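Local atomic coordinates of phosphoacetylglucosamine mutase (Aspergillus lentulus, PDB entry 5O9X), a protein that interconverts the 6-phosphate and 1-phosphate of N-acetylglucosamine, a phosphomutase reaction that probably runs through a bisphosphorylated sugar intermediate. Residues V66-N71 with D133-G138. The protein carries 1 engineered substitution. Sequence-based numbering, arbitrary orientation.
Sequences VTAAHN and DTRASG. Engineered in segment 66-71: A69 (natural residue Ser). With G16 (1,6-di-O-phosphono-alpha-D-glucopyranose), chain B.
R135 reaches into the loop 66-71 and holds two of its backbone carbonyls. Its NH2 gives a nearly straight hydrogen bond to N71 O at 2.8 Å, in the plane of the guanidinium, and a weak one to A69 O at 3.0 Å, at the edge. A68 CB sits over the centre of one guanidinium face, 3.7 Å from R135 CZ. The chain is extended from CG to NE, bringing NE to the turn; chi4 (-84°) then places CZ.

The second grip is through D133. T67 OG1 donates to D133 OD2 at 2.6 Å, coming from above the carboxylate plane, the two side chains crossing at about a right angle. OG1 lies anti to the backbone N of T67 (chi1 -179°), and there it also accepts from A69 N at 2.8 Å, an ST turn. At the strand end D133 N hydrogen-bonds to V66 O.

D133 in turn positions R135: OD2 uses its syn lone pair for the salt bridge to R135 NE (2.9 Å), while OD1 accepts from R135 N in an Asx turn. OD2 thus joins T67 to the guanidinium, whose NH1 is hydrogen-bonded to the backbone oxygens of P72 and D75.

The loop so held, with a type II' turn from A68 to N71, faces the ligand. H70 ND1 donates to G16 O2X at 2.7 Å, near the plane of its ring, and its NE2 is hydrogen-bonded to E510 OE1. The engineered A69, natively serine, has its CB 3.1 Å from G16 O2X. The loop follows strand 61-66, beside strand 127-132 in the sheet of domain I, and matches the phosphoserine loop of the alpha-D-phosphohexomutases, a family whose serine at this position carries the transferred phosphate.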
loop_
_atom_site.group_PDB
_atom_site.type_symbol
_atom_site.label_atom_id
_atom_site.label_comp_id
_atom_site.label_asym_id
_atom_site.label_seq_id
_atom_site.Cartn_x
_atom_site.Cartn_y
_atom_site.Cartn_z
ATOM N N VAL A 66 -11.603 0.277 -7.461
ATOM C CA VAL A 66 -11.376 1.167 -8.593
ATOM C C VAL A 66 -10.684 2.444 -8.019
ATOM O O VAL A 66 -11.311 3.226 -7.326
ATOM C CB VAL A 66 -12.672 1.529 -9.319
ATOM C CG1 VAL A 66 -12.380 2.538 -10.474
ATOM C CG2 VAL A 66 -13.325 0.200 -9.819
ATOM N N THR A 67 -9.373 2.583 -8.283
ATOM C CA THR A 67 -8.633 3.681 -7.761
ATOM C C THR A 67 -7.324 3.714 -8.556
ATOM O O THR A 67 -6.841 2.693 -9.048
ATOM C CB THR A 67 -8.291 3.460 -6.209
ATOM O OG1 THR A 67 -7.575 4.596 -5.759
ATOM C CG2 THR A 67 -7.376 2.218 -5.957
ATOM N N ALA A 68 -6.767 4.905 -8.659
ATOM C CA ALA A 68 -5.345 5.080 -9.006
ATOM C C ALA A 68 -4.502 5.606 -7.805
ATOM O O ALA A 68 -3.360 6.022 -8.019
ATOM C CB ALA A 68 -5.172 5.947 -10.263
ATOM N N ALA A 69 -5.055 5.549 -6.562
ATOM C CA ALA A 69 -4.212 5.660 -5.290
ATOM C C ALA A 69 -3.406 6.981 -5.197
ATOM O O ALA A 69 -4.035 8.032 -5.087
ATOM C CB ALA A 69 -3.294 4.453 -5.220
ATOM N N HIS A 70 -2.050 6.978 -5.333
ATOM C CA HIS A 70 -1.257 8.209 -5.226
ATOM C C HIS A 70 -1.288 9.060 -6.513
ATOM O O HIS A 70 -0.852 10.246 -6.491
ATOM C CB HIS A 70 0.266 7.893 -4.935
ATOM C CG HIS A 70 1.067 7.572 -6.148
ATOM N ND1 HIS A 70 1.158 6.278 -6.653
ATOM C CD2 HIS A 70 1.801 8.354 -6.979
ATOM C CE1 HIS A 70 1.927 6.287 -7.732
ATOM N NE2 HIS A 70 2.325 7.536 -7.947
ATOM N N ASN A 71 -1.738 8.460 -7.627
ATOM C CA ASN A 71 -1.728 9.161 -8.959
ATOM C C ASN A 71 -2.561 10.466 -9.025
ATOM O O ASN A 71 -3.536 10.652 -8.253
ATOM C CB ASN A 71 -2.175 8.251 -10.117
ATOM C CG ASN A 71 -1.131 7.149 -10.428
ATOM O OD1 ASN A 71 -0.554 6.562 -9.518
ATOM N ND2 ASN A 71 -0.942 6.860 -11.717
ATOM N N ASP A 133 -12.606 4.908 -4.938
ATOM C CA ASP A 133 -12.263 6.131 -4.208
ATOM C C ASP A 133 -13.132 7.277 -4.863
ATOM O O ASP A 133 -14.101 6.973 -5.560
ATOM C CB ASP A 133 -10.722 6.405 -4.237
ATOM C CG ASP A 133 -10.203 6.706 -5.630
ATOM O OD1 ASP A 133 -11.020 6.871 -6.586
ATOM O OD2 ASP A 133 -8.934 6.789 -5.788
ATOM N N THR A 134 -12.763 8.549 -4.644
ATOM C CA THR A 134 -13.609 9.681 -4.983
ATOM C C THR A 134 -13.438 10.173 -6.427
ATOM O O THR A 134 -14.043 11.194 -6.776
ATOM C CB THR A 134 -13.395 10.874 -4.016
ATOM O OG1 THR A 134 -11.984 11.221 -4.006
ATOM C CG2 THR A 134 -13.895 10.516 -2.589
ATOM N N ARG A 135 -12.566 9.488 -7.214
ATOM C CA ARG A 135 -12.141 10.016 -8.494
ATOM C C ARG A 135 -13.390 10.235 -9.431
ATOM O O ARG A 135 -14.353 9.509 -9.322
ATOM C CB ARG A 135 -11.143 9.077 -9.188
ATOM C CG ARG A 135 -9.690 9.147 -8.575
ATOM C CD ARG A 135 -8.865 7.919 -8.978
ATOM N NE ARG A 135 -7.684 8.000 -8.072
ATOM C CZ ARG A 135 -6.617 8.755 -8.373
ATOM N NH1 ARG A 135 -6.494 9.376 -9.584
ATOM N NH2 ARG A 135 -5.635 8.890 -7.478
ATOM N N ALA A 136 -13.321 11.223 -10.310
ATOM C CA ALA A 136 -14.523 11.631 -11.081
ATOM C C ALA A 136 -14.993 10.500 -11.983
ATOM O O ALA A 136 -16.226 10.296 -12.175
ATOM C CB ALA A 136 -14.188 12.811 -11.916
ATOM N N SER A 137 -14.037 9.761 -12.528
ATOM C CA SER A 137 -14.377 8.622 -13.419
ATOM C C SER A 137 -14.882 7.381 -12.740
ATOM O O SER A 137 -15.242 6.408 -13.443
ATOM C CB SER A 137 -13.131 8.187 -14.231
ATOM O OG SER A 137 -12.029 7.876 -13.360
ATOM N N GLY A 138 -14.880 7.307 -11.409
ATOM C CA GLY A 138 -15.213 6.032 -10.800
ATOM C C GLY A 138 -16.614 5.483 -11.050
ATOM O O GLY A 138 -16.809 4.257 -11.226
HETATM C C1 G16 B . 1.751 1.508 -5.682
HETATM C C2 G16 B . 2.189 0.204 -5.021
HETATM C C3 G16 B . 3.439 0.455 -4.119
HETATM C C4 G16 B . 4.608 1.099 -4.845
HETATM C C5 G16 B . 4.112 2.394 -5.475
HETATM C C6 G16 B . 5.061 3.016 -6.472
HETATM O O1 G16 B . 1.361 2.435 -4.665
HETATM O O2 G16 B . 1.130 -0.455 -4.260
HETATM O O3 G16 B . 3.744 -0.741 -3.520
HETATM O O4 G16 B . 5.769 1.460 -3.976
HETATM O O5 G16 B . 2.972 2.165 -6.339
HETATM O O6 G16 B . 5.276 2.009 -7.560
HETATM P P G16 B . 6.172 2.434 -8.844
HETATM O O1P G16 B . 7.511 3.020 -8.339
HETATM O O2P G16 B . 5.408 3.542 -9.607
HETATM O O3P G16 B . 6.291 1.207 -9.773
HETATM P "P'" G16 B . -0.142 3.082 -4.580
HETATM O O1X G16 B . -1.151 1.997 -5.043
HETATM O O2X G16 B . -0.205 4.223 -5.646
HETATM O O3X G16 B . -0.306 3.701 -3.235
HETATM O O HOH W 1 -12.599 5.743 -8.586
#